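PDB 4FZW: 2,3-dehydroadipyl-CoA hydratase from Escherichia coli, which catalyses the reversible hydration of 2,3-dehydroadipyl-CoA to 3-hydroxyadipyl-CoA in phenylacetate degradation. Local coordinates for residues L16-N21 against N39-A44; V119-E124 against L191-K196; R146-R149 against L155-K158; S201-Q206 against A235-R240. All coordinates share one frame; numbering follows the deposited sequence.

Contact 1: residues L16-N21 against N39-A44; sequences LLLTLN and NELEAA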
loop_
_atom_site.group_PDB
_atom_site.type_symbol
_atom_site.label_atom_id
_atom_site.label_comp_id
_atom_site.label_asym_id
_atom_site.label_seq_id
_atom_site.Cartn_x
_atom_site.Cartn_y
_atom_site.Cartn_z
ATOM N N LEU B 16 -4.567 -34.620 -1.205
ATOM C CA LEU B 16 -5.968 -34.769 -0.850
ATOM C C LEU B 16 -6.847 -34.311 -2.021
ATOM O O LEU B 16 -6.551 -33.318 -2.688
ATOM C CB LEU B 16 -6.273 -33.969 0.422
ATOM C CG LEU B 16 -7.711 -33.985 0.945
ATOM C CD1 LEU B 16 -8.079 -35.355 1.507
ATOM C CD2 LEU B 16 -7.889 -32.880 2.007
ATOM N N LEU B 17 -7.913 -35.060 -2.283
ATOM C CA LEU B 17 -8.832 -34.729 -3.366
ATOM C C LEU B 17 -10.254 -34.469 -2.875
ATOM O O LEU B 17 -10.869 -35.300 -2.194
ATOM C CB LEU B 17 -8.850 -35.825 -4.427
ATOM C CG LEU B 17 -9.698 -35.563 -5.688
ATOM C CD1 LEU B 17 -9.264 -34.279 -6.422
ATOM C CD2 LEU B 17 -9.655 -36.759 -6.647
ATOM N N LEU B 18 -10.767 -33.302 -3.238
ATOM C CA LEU B 18 -12.108 -32.901 -2.875
ATOM C C LEU B 18 -12.918 -32.719 -4.148
ATOM O O LEU B 18 -12.626 -31.831 -4.964
ATOM C CB LEU B 18 -12.082 -31.614 -2.045
ATOM C CG LEU B 18 -11.216 -31.699 -0.780
ATOM C CD1 LEU B 18 -11.126 -30.360 -0.067
ATOM C CD2 LEU B 18 -11.727 -32.795 0.175
ATOM N N THR B 19 -13.915 -33.588 -4.319
ATOM C CA THR B 19 -14.772 -33.561 -5.488
ATOM C C THR B 19 -16.143 -32.978 -5.177
ATOM O O THR B 19 -16.906 -33.564 -4.420
ATOM C CB THR B 19 -14.993 -34.979 -6.053
ATOM O OG1 THR B 19 -13.732 -35.620 -6.250
ATOM C CG2 THR B 19 -15.762 -34.912 -7.382
ATOM N N LEU B 20 -16.460 -31.830 -5.768
ATOM C CA LEU B 20 -17.807 -31.295 -5.672
ATOM C C LEU B 20 -18.753 -32.272 -6.336
ATOM O O LEU B 20 -18.503 -32.733 -7.437
ATOM C CB LEU B 20 -17.901 -29.900 -6.283
ATOM C CG LEU B 20 -17.149 -28.854 -5.447
ATOM C CD1 LEU B 20 -15.828 -28.504 -6.090
ATOM C CD2 LEU B 20 -17.974 -27.611 -5.293
ATOM N N ASN B 21 -19.850 -32.575 -5.660
ATOM C CA ASN B 21 -20.750 -33.627 -6.086
ATOM C C ASN B 21 -22.224 -33.310 -5.818
ATOM O O ASN B 21 -22.870 -33.955 -4.989
ATOM C CB ASN B 21 -20.354 -34.931 -5.401
ATOM C CG ASN B 21 -21.152 -36.110 -5.898
ATOM O OD1 ASN B 21 -21.039 -36.508 -7.056
ATOM N ND2 ASN B 21 -21.951 -36.689 -5.017
ATOM N N ASN B 39 -14.166 -27.082 6.296
ATOM C CA ASN B 39 -13.757 -27.973 7.380
ATOM C C ASN B 39 -12.718 -28.962 6.901
ATOM O O ASN B 39 -11.777 -29.274 7.629
ATOM C CB ASN B 39 -14.948 -28.683 8.054
ATOM C CG ASN B 39 -15.857 -27.715 8.791
ATOM O OD1 ASN B 39 -15.410 -26.680 9.276
ATOM N ND2 ASN B 39 -17.140 -28.040 8.864
ATOM N N GLU B 40 -12.895 -29.433 5.666
ATOM C CA GLU B 40 -11.959 -30.356 5.034
ATOM C C GLU B 40 -10.551 -29.744 4.934
ATOM O O GLU B 40 -9.563 -30.343 5.381
ATOM C CB GLU B 40 -12.460 -30.756 3.636
ATOM C CG GLU B 40 -13.735 -31.607 3.586
ATOM C CD GLU B 40 -13.588 -32.939 4.288
ATOM O OE1 GLU B 40 -12.447 -33.362 4.596
ATOM O OE2 GLU B 40 -14.637 -33.564 4.538
ATOM N N LEU B 41 -10.461 -28.551 4.349
ATOM C CA LEU B 41 -9.175 -27.870 4.202
ATOM C C LEU B 41 -8.544 -27.464 5.528
ATOM O O LEU B 41 -7.326 -27.543 5.686
ATOM C CB LEU B 41 -9.325 -26.628 3.330
ATOM C CG LEU B 41 -9.729 -26.847 1.886
ATOM C CD1 LEU B 41 -9.923 -25.497 1.223
ATOM C CD2 LEU B 41 -8.683 -27.714 1.151
ATOM N N GLU B 42 -9.357 -27.004 6.475
ATOM C CA GLU B 42 -8.816 -26.713 7.798
ATOM C C GLU B 42 -8.255 -27.995 8.421
ATOM O O GLU B 42 -7.097 -28.022 8.844
ATOM C CB GLU B 42 -9.813 -25.945 8.680
ATOM C CG GLU B 42 -9.941 -24.471 8.203
ATOM C CD GLU B 42 -10.898 -23.608 9.004
ATOM O OE1 GLU B 42 -11.662 -24.137 9.843
ATOM O OE2 GLU B 42 -10.892 -22.383 8.767
ATOM N N ALA B 43 -9.027 -29.079 8.398
ATOM C CA ALA B 43 -8.518 -30.360 8.901
ATOM C C ALA B 43 -7.224 -30.779 8.202
ATOM O O ALA B 43 -6.286 -31.224 8.853
ATOM C CB ALA B 43 -9.569 -31.452 8.806
ATOM N N ALA B 44 -7.175 -30.614 6.882
ATOM C CA ALA B 44 -5.963 -30.870 6.091
ATOM C C ALA B 44 -4.784 -29.940 6.420
ATOM O O ALA B 44 -3.619 -30.325 6.308
ATOM C CB ALA B 44 -6.291 -30.782 4.606
#
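Strand 16-20 and helix 39-44 run antiparallel, their short axes 177° apart and 10.5 Å at closest approach, with Leu16 facing Ala44 and Leu18 facing Glu40. This is the strand-helix layer of a beta-alpha-beta unit; the contacts across it are apolar, and no hydrogen bond crosses. Leu16 has CG anti to the backbone N (chi1 179°), which extends the chain toward the helix and sets CD2 3.7 Å from Ala44 CB. Leu18 contributes the most surface. Its CD1 meets Leu41 CD2 at 3.8 Å, and the same methyl lies 4.0 Å from Glu40 CB, while Leu18 CD2 reaches Glu40 CG at 4.1 Å. Glu40 thus offers its methylenes to the leucine, the chain bending at chi2. With an alanine here instead of Leu18, both methyls would go, and Leu41 CD2 and the Glu40 methylenes would probably lose their apolar partner on the strand. Beyond the pair, the strand's backbone bonds to Val52, Val54 and Ser10 place it between strands 52-56 and 7-12. Leu18 and Leu41 both also touch Cys53, and Glu40 lies against Leu7 and Val9, so helix 31-46 spans three adjacent strands.

Contact 2: residues V119-E124 against L191-K196; sequences VVVAGE and LQLASK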
loop_
_atom_site.group_PDB
_atom_site.type_symbol
_atom_site.label_atom_id
_atom_site.label_comp_id
_atom_site.label_asym_id
_atom_site.label_seq_id
_atom_site.Cartn_x
_atom_site.Cartn_y
_atom_site.Cartn_z
ATOM N N VAL B 119 -3.286 -22.574 -8.306
ATOM C CA VAL B 119 -3.048 -22.988 -9.676
ATOM C C VAL B 119 -4.321 -23.549 -10.280
ATOM O O VAL B 119 -5.070 -24.280 -9.631
ATOM C CB VAL B 119 -1.964 -24.089 -9.742
ATOM C CG1 VAL B 119 -1.610 -24.386 -11.195
ATOM C CG2 VAL B 119 -0.719 -23.689 -8.909
ATOM N N VAL B 120 -4.566 -23.222 -11.540
ATOM C CA VAL B 120 -5.677 -23.849 -12.247
ATOM C C VAL B 120 -5.215 -24.629 -13.458
ATOM O O VAL B 120 -4.544 -24.075 -14.341
ATOM C CB VAL B 120 -6.743 -22.846 -12.698
ATOM C CG1 VAL B 120 -8.002 -23.601 -13.172
ATOM C CG2 VAL B 120 -7.090 -21.869 -11.558
ATOM N N VAL B 121 -5.552 -25.922 -13.473
ATOM C CA VAL B 121 -5.444 -26.774 -14.664
ATOM C C VAL B 121 -6.850 -27.036 -15.183
ATOM O O VAL B 121 -7.736 -27.428 -14.410
ATOM C CB VAL B 121 -4.790 -28.121 -14.340
ATOM C CG1 VAL B 121 -3.464 -27.899 -13.673
ATOM C CG2 VAL B 121 -5.690 -28.951 -13.437
ATOM N N ALA B 122 -7.061 -26.813 -16.482
ATOM C CA ALA B 122 -8.408 -26.836 -17.062
ATOM C C ALA B 122 -8.583 -27.920 -18.124
ATOM O O ALA B 122 -7.608 -28.415 -18.696
ATOM C CB ALA B 122 -8.742 -25.482 -17.651
ATOM N N GLY B 123 -9.840 -28.260 -18.397
ATOM C CA GLY B 123 -10.185 -29.202 -19.436
ATOM C C GLY B 123 -10.396 -28.407 -20.720
ATOM O O GLY B 123 -10.719 -27.205 -20.661
ATOM N N GLU B 124 -10.232 -29.056 -21.878
ATOM C CA GLU B 124 -10.366 -28.349 -23.153
ATOM C C GLU B 124 -11.721 -27.656 -23.270
ATOM O O GLU B 124 -11.831 -26.583 -23.863
ATOM C CB GLU B 124 -10.157 -29.285 -24.342
ATOM C CG GLU B 124 -10.123 -28.535 -25.653
ATOM C CD GLU B 124 -9.455 -29.315 -26.745
ATOM O OE1 GLU B 124 -9.148 -30.504 -26.514
ATOM O OE2 GLU B 124 -9.236 -28.734 -27.833
ATOM N N LEU B 191 -3.788 -34.202 -10.618
ATOM C CA LEU B 191 -3.246 -35.093 -9.580
ATOM C C LEU B 191 -1.767 -35.390 -9.752
ATOM O O LEU B 191 -1.063 -35.561 -8.768
ATOM C CB LEU B 191 -4.039 -36.407 -9.473
ATOM C CG LEU B 191 -5.480 -36.270 -8.959
ATOM C CD1 LEU B 191 -6.250 -37.557 -9.170
ATOM C CD2 LEU B 191 -5.481 -35.852 -7.465
ATOM N N GLN B 192 -1.280 -35.438 -10.992
ATOM C CA GLN B 192 0.157 -35.673 -11.210
ATOM C C GLN B 192 0.972 -34.433 -10.825
ATOM O O GLN B 192 2.080 -34.540 -10.277
ATOM C CB GLN B 192 0.460 -36.110 -12.646
ATOM N N LEU B 193 0.387 -33.264 -11.097
ATOM C CA LEU B 193 0.944 -31.978 -10.700
ATOM C C LEU B 193 1.050 -31.818 -9.181
ATOM O O LEU B 193 2.041 -31.290 -8.670
ATOM C CB LEU B 193 0.071 -30.860 -11.251
ATOM C CG LEU B 193 0.567 -29.442 -11.005
ATOM C CD1 LEU B 193 1.848 -29.188 -11.776
ATOM C CD2 LEU B 193 -0.516 -28.461 -11.426
ATOM N N ALA B 194 0.034 -32.272 -8.453
ATOM C CA ALA B 194 0.058 -32.174 -6.988
ATOM C C ALA B 194 1.042 -33.182 -6.443
ATOM O O ALA B 194 1.672 -32.936 -5.442
ATOM C CB ALA B 194 -1.314 -32.418 -6.399
ATOM N N SER B 195 1.172 -34.323 -7.117
ATOM C CA SER B 195 2.076 -35.373 -6.661
ATOM C C SER B 195 3.509 -34.921 -6.782
ATOM O O SER B 195 4.338 -35.227 -5.927
ATOM C CB SER B 195 1.846 -36.664 -7.440
ATOM O OG SER B 195 0.601 -37.204 -7.054
ATOM N N LYS B 196 3.789 -34.195 -7.858
ATOM C CA LYS B 196 5.086 -33.585 -8.061
ATOM C C LYS B 196 5.355 -32.507 -6.997
ATOM O O LYS B 196 6.451 -32.420 -6.443
ATOM C CB LYS B 196 5.155 -32.990 -9.469
ATOM C CG LYS B 196 6.277 -31.991 -9.641
ATOM C CD LYS B 196 7.112 -32.304 -10.861
ATOM C CE LYS B 196 6.315 -32.103 -12.121
ATOM N NZ LYS B 196 7.158 -32.352 -13.324
#
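Val119 opens the strand by turning its side chain toward helix 191-196, where CG1 stands 4.2 Å from Leu193 CD2, a loose apolar contact. Val120 points the other way, as alternation along a strand demands, and its side chain packs on Val177 and Val102; its backbone N donates to Ser154 OG of a second subunit. Val121 turns back to the helix and makes the closer contact: its CG1 lies 3.7 Å from Leu193 CD2. With chi1 at -54°, that methyl is anti to the carbonyl carbon, while CG2 takes the position between N and C. The two valines meet one and the same methyl of Leu193, whose CG is anti to its own backbone N (chi1 -176°), and the side chains of Val121 and Leu193 run alongside each other, pointing opposite ways. Because the CA atoms of Val121 and Leu193 are still 9.1 Å apart, these side chains alone bridge the gap, and only 78 Å² is buried between the segments. Within the helix, Ser195 OG donates to Leu191 O, one turn back, at 2.9 Å; Ser195 N reaches that oxygen from the opposite face of its carbonyl plane, so two donors hold it. In the crotonase-type core, strand 119-123 bonds through its backbone to strand 98-102. Helix 186-197 lies across the sheet: Leu193 and Ala194 touch Ile99, Ala194 continues onto Val52 and Val54 and reaches Val15, and Lys158 of the second subunit packs against Leu193.

Contact 3: residues R146-R149 against L155-K158; sequences RLIR and LASK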
loop_
_atom_site.group_PDB
_atom_site.type_symbol
_atom_site.label_atom_id
_atom_site.label_comp_id
_atom_site.label_asym_id
_atom_site.label_seq_id
_atom_site.Cartn_x
_atom_site.Cartn_y
_atom_site.Cartn_z
ATOM N N ARG B 146 -9.463 -10.856 -7.886
ATOM C CA ARG B 146 -8.468 -11.835 -8.256
ATOM C C ARG B 146 -8.312 -11.961 -9.775
ATOM O O ARG B 146 -7.211 -12.201 -10.265
ATOM C CB ARG B 146 -8.776 -13.159 -7.588
ATOM C CG ARG B 146 -8.178 -13.231 -6.226
ATOM C CD ARG B 146 -8.419 -14.554 -5.570
ATOM N NE ARG B 146 -9.704 -14.546 -4.897
ATOM C CZ ARG B 146 -9.858 -14.696 -3.588
ATOM N NH1 ARG B 146 -8.804 -14.885 -2.814
ATOM N NH2 ARG B 146 -11.067 -14.674 -3.058
ATOM N N LEU B 147 -9.400 -11.747 -10.505
ATOM C CA LEU B 147 -9.377 -11.890 -11.949
ATOM C C LEU B 147 -8.503 -10.821 -12.620
ATOM O O LEU B 147 -7.650 -11.132 -13.477
ATOM C CB LEU B 147 -10.806 -11.891 -12.519
ATOM C CG LEU B 147 -10.944 -12.183 -14.023
ATOM C CD1 LEU B 147 -10.163 -13.438 -14.432
ATOM C CD2 LEU B 147 -12.399 -12.313 -14.414
ATOM N N ILE B 148 -8.696 -9.568 -12.216
ATOM C CA ILE B 148 -7.961 -8.469 -12.838
ATOM C C ILE B 148 -6.465 -8.601 -12.545
ATOM O O ILE B 148 -5.625 -8.249 -13.364
ATOM C CB ILE B 148 -8.526 -7.095 -12.401
ATOM C CG1 ILE B 148 -7.814 -5.948 -13.110
ATOM C CG2 ILE B 148 -8.471 -6.950 -10.904
ATOM C CD1 ILE B 148 -8.630 -4.661 -13.117
ATOM N N ARG B 149 -6.145 -9.144 -11.376
ATOM C CA ARG B 149 -4.756 -9.334 -10.979
ATOM C C ARG B 149 -4.019 -10.336 -11.868
ATOM O O ARG B 149 -2.792 -10.318 -11.942
ATOM C CB ARG B 149 -4.653 -9.697 -9.474
ATOM C CG ARG B 149 -4.740 -8.466 -8.577
ATOM C CD ARG B 149 -4.663 -8.807 -7.085
ATOM N NE ARG B 149 -4.575 -7.605 -6.253
ATOM C CZ ARG B 149 -5.615 -6.845 -5.909
ATOM N NH1 ARG B 149 -6.841 -7.156 -6.315
ATOM N NH2 ARG B 149 -5.433 -5.768 -5.156
ATOM N N LEU B 155 -9.791 -7.567 -20.087
ATOM C CA LEU B 155 -10.527 -8.829 -20.035
ATOM C C LEU B 155 -11.382 -8.967 -18.770
ATOM O O LEU B 155 -12.546 -9.298 -18.860
ATOM C CB LEU B 155 -9.585 -10.023 -20.180
ATOM C CG LEU B 155 -10.353 -11.347 -20.310
ATOM C CD1 LEU B 155 -11.362 -11.287 -21.472
ATOM C CD2 LEU B 155 -9.397 -12.545 -20.470
ATOM N N ALA B 156 -10.781 -8.728 -17.610
ATOM C CA ALA B 156 -11.496 -8.656 -16.327
ATOM C C ALA B 156 -12.713 -7.744 -16.328
ATOM O O ALA B 156 -13.779 -8.149 -15.878
ATOM C CB ALA B 156 -10.538 -8.250 -15.180
ATOM N N SER B 157 -12.573 -6.515 -16.809
ATOM C CA SER B 157 -13.718 -5.600 -16.752
ATOM C C SER B 157 -14.833 -6.083 -17.686
ATOM O O SER B 157 -16.020 -6.026 -17.369
ATOM C CB SER B 157 -13.305 -4.174 -17.089
ATOM O OG SER B 157 -12.294 -3.717 -16.211
ATOM N N LYS B 158 -14.416 -6.579 -18.843
ATOM C CA LYS B 158 -15.325 -7.140 -19.820
ATOM C C LYS B 158 -16.186 -8.211 -19.166
ATOM O O LYS B 158 -17.406 -8.068 -19.078
ATOM C CB LYS B 158 -14.536 -7.685 -21.013
ATOM C CG LYS B 158 -15.388 -8.132 -22.197
ATOM C CD LYS B 158 -14.501 -8.769 -23.277
ATOM C CE LYS B 158 -15.280 -9.648 -24.212
ATOM N NZ LYS B 158 -14.346 -10.290 -25.186
#
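Ala156 is the small residue on which Leu147 and Ile148 close, at a sharp bend in the helical region 146-162 of this crotonase-family fold. The backbone gives the evidence: the CA atoms of Ile148 and Ala156 are 5.0 Å apart, much closer than a straight alpha helix would leave two residues eight positions apart, so the chain must fold back between the segments. The methyl of Ala156 points at the first segment and forms the centre of the contact. Its CB lies 3.6 Å from Ile148 CB, and Ile148 CG1 reaches the same methyl at 4.1 Å. Leu147 approaches with its branch point instead of a methyl end, Leu147 CG standing 4.1 Å from Ala156 CB. Placing CG anti to the backbone N (chi1 -174°) aims this chain at the second segment. The methyl thus sits between two consecutive side chains of the segment 146-149, and no hydrogen bond crosses the contact. Farther out, Leu147 is backed by Leu115, Leu130, Leu176 and Met159, which fix it from the interior of its own subunit. A third subunit covers the contact from outside: its Ser215 packs on Ile148, its Leu212 on Ser157, and its Asp179 forms a salt bridge with Lys158 NZ. The nearest pair of atoms between the segments sets side chain on backbone, Ala156 CB lying 3.5 Å from Ile148 CA.

Contact 4: residues S201-Q206 against A235-R240; sequences SPLALQ and AATEDR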
loop_
_atom_site.group_PDB
_atom_site.type_symbol
_atom_site.label_atom_id
_atom_site.label_comp_id
_atom_site.label_asym_id
_atom_site.label_seq_id
_atom_site.Cartn_x
_atom_site.Cartn_y
_atom_site.Cartn_z
ATOM N N SER B 201 9.612 -30.529 0.128
ATOM C CA SER B 201 9.527 -30.270 1.577
ATOM C C SER B 201 8.238 -29.547 2.001
ATOM O O SER B 201 7.973 -28.433 1.560
ATOM C CB SER B 201 10.760 -29.491 2.039
ATOM O OG SER B 201 10.474 -28.722 3.196
ATOM N N PRO B 202 7.441 -30.184 2.873
ATOM C CA PRO B 202 6.146 -29.637 3.292
ATOM C C PRO B 202 6.274 -28.176 3.717
ATOM O O PRO B 202 5.432 -27.341 3.336
ATOM C CB PRO B 202 5.779 -30.496 4.503
ATOM C CG PRO B 202 6.570 -31.744 4.359
ATOM C CD PRO B 202 7.827 -31.379 3.644
ATOM N N LEU B 203 7.319 -27.885 4.500
ATOM C CA LEU B 203 7.547 -26.548 5.058
ATOM C C LEU B 203 7.947 -25.564 3.964
ATOM O O LEU B 203 7.497 -24.407 3.962
ATOM C CB LEU B 203 8.587 -26.565 6.203
ATOM C CG LEU B 203 8.214 -27.298 7.511
ATOM C CD1 LEU B 203 9.341 -27.297 8.544
ATOM C CD2 LEU B 203 6.968 -26.709 8.112
ATOM N N ALA B 204 8.790 -26.029 3.040
ATOM C CA ALA B 204 9.175 -25.239 1.875
ATOM C C ALA B 204 7.939 -24.885 1.054
ATOM O O ALA B 204 7.770 -23.739 0.630
ATOM C CB ALA B 204 10.188 -25.991 1.029
ATOM N N LEU B 205 7.071 -25.866 0.835
ATOM C CA LEU B 205 5.827 -25.584 0.131
ATOM C C LEU B 205 5.058 -24.489 0.880
ATOM O O LEU B 205 4.566 -23.536 0.273
ATOM C CB LEU B 205 4.980 -26.848 -0.055
ATOM C CG LEU B 205 5.475 -27.888 -1.098
ATOM C CD1 LEU B 205 4.646 -29.160 -1.097
ATOM C CD2 LEU B 205 5.510 -27.307 -2.485
ATOM N N GLN B 206 4.971 -24.622 2.201
ATOM C CA GLN B 206 4.256 -23.649 3.008
ATOM C C GLN B 206 4.920 -22.280 2.979
ATOM O O GLN B 206 4.239 -21.265 2.795
ATOM C CB GLN B 206 4.077 -24.174 4.423
ATOM C CG GLN B 206 3.129 -25.364 4.441
ATOM C CD GLN B 206 3.155 -26.177 5.724
ATOM O OE1 GLN B 206 4.185 -26.319 6.379
ATOM N NE2 GLN B 206 2.011 -26.742 6.070
ATOM N N ALA B 235 16.246 -21.959 5.943
ATOM C CA ALA B 235 17.654 -22.204 6.226
ATOM C C ALA B 235 17.846 -22.839 7.612
ATOM O O ALA B 235 18.866 -23.478 7.885
ATOM C CB ALA B 235 18.458 -20.916 6.103
ATOM N N ALA B 236 16.846 -22.677 8.477
ATOM C CA ALA B 236 16.898 -23.196 9.841
ATOM C C ALA B 236 16.270 -24.577 9.974
ATOM O O ALA B 236 16.234 -25.132 11.072
ATOM C CB ALA B 236 16.219 -22.225 10.802
ATOM N N THR B 237 15.781 -25.127 8.863
ATOM C CA THR B 237 15.071 -26.403 8.892
ATOM C C THR B 237 15.949 -27.577 8.503
ATOM O O THR B 237 16.908 -27.436 7.748
ATOM C CB THR B 237 13.855 -26.405 7.959
ATOM O OG1 THR B 237 14.281 -26.046 6.645
ATOM C CG2 THR B 237 12.801 -25.413 8.437
ATOM N N GLU B 238 15.569 -28.740 9.021
ATOM C CA GLU B 238 16.285 -29.996 8.852
ATOM C C GLU B 238 16.112 -30.482 7.439
ATOM O O GLU B 238 17.034 -31.040 6.841
ATOM C CB GLU B 238 15.714 -31.057 9.794
ATOM C CG GLU B 238 15.717 -30.684 11.237
ATOM C CD GLU B 238 17.101 -30.718 11.825
ATOM O OE1 GLU B 238 17.943 -31.495 11.320
ATOM O OE2 GLU B 238 17.330 -29.980 12.809
ATOM N N ASP B 239 14.906 -30.269 6.927
ATOM C CA ASP B 239 14.551 -30.667 5.587
ATOM C C ASP B 239 15.386 -29.934 4.552
ATOM O O ASP B 239 15.609 -30.455 3.457
ATOM C CB ASP B 239 13.064 -30.454 5.353
ATOM C CG ASP B 239 12.216 -31.502 6.045
ATOM O OD1 ASP B 239 12.800 -32.490 6.554
ATOM O OD2 ASP B 239 10.973 -31.340 6.074
ATOM N N ARG B 240 15.864 -28.734 4.871
ATOM C CA ARG B 240 16.689 -28.066 3.876
ATOM C C ARG B 240 17.972 -28.840 3.640
ATOM O O ARG B 240 18.552 -28.808 2.560
ATOM C CB ARG B 240 17.029 -26.646 4.255
ATOM C CG ARG B 240 17.949 -26.013 3.231
ATOM C CD ARG B 240 18.302 -24.599 3.596
ATOM N NE ARG B 240 18.908 -24.545 4.910
ATOM C CZ ARG B 240 20.204 -24.377 5.119
ATOM N NH1 ARG B 240 21.016 -24.237 4.083
ATOM N NH2 ARG B 240 20.685 -24.344 6.359
#
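Two torsions bring Ser201 and Asp239 together: the serine oxygen is turned roughly anti to its own N (chi1 154°), and the Asp239 carboxylate carbon lies anti to its carbonyl carbon (chi1 -75°). Ser201 is the N-cap of helix 202-214, and its OG accepts from Ala204 N at 3.2 Å with an N-H...O angle of 165°, a nearly straight capping bond. That same OG rests 3.8 Å from Asp239 CB, so the cap is covered by the aspartate's methylene. Nearby, Pro202 CD approaches Asp239 OD2 at 4.0 Å, the two side chains crossing at about a right angle. Leu203, one residue on, lays CD1 3.9 Å from Thr237 CG2, a methyl-to-methyl contact in the loop that leads into helix 239-248. With an alanine in place of Ser201, the oxygen would be gone, and Ala204 N is likely to be left without its side-chain cap, with a gap opening beside Asp239 CB. The carboxylate itself is held from the chain end: Asp239 accepts from the backbone N of Lys256, Gly257 and Arg258, and Phe255 touches both Ser201 and Asp239. Thr237 OG1 is turned to Leu234 O. Other subunits complete the surroundings: Leu80 of a fourth subunit packs on Leu203, and Ile133 of the second subunit on Ala204. Within the second segment, Ala235 CB stands 3.7 Å above the guanidinium plane of Arg240, offset toward its rim.

How the contacts relate
Contacts 1 and 2 share one mixed sheet: their centres are 16 Å apart and they touch through Leu17 CD1 and Leu191 CD2 at 4.2 Å. Since Leu17 alternates with Leu16 and Leu18, helices 31-46 and 186-197 cover opposite faces of that sheet. Helix 186-197 is followed in the chain by helix 202-214 after a short loop, so contact 4 comes after contact 2, with nearest atoms about 6 Å apart and centres 23 Å apart. Contact 3 lies far from contact 4, centres 34 Å apart, and falls in sequence between the segments of contact 2. Across a subunit boundary contacts 2 and 3 meet: Lys158 of the second subunit packs on Leu193.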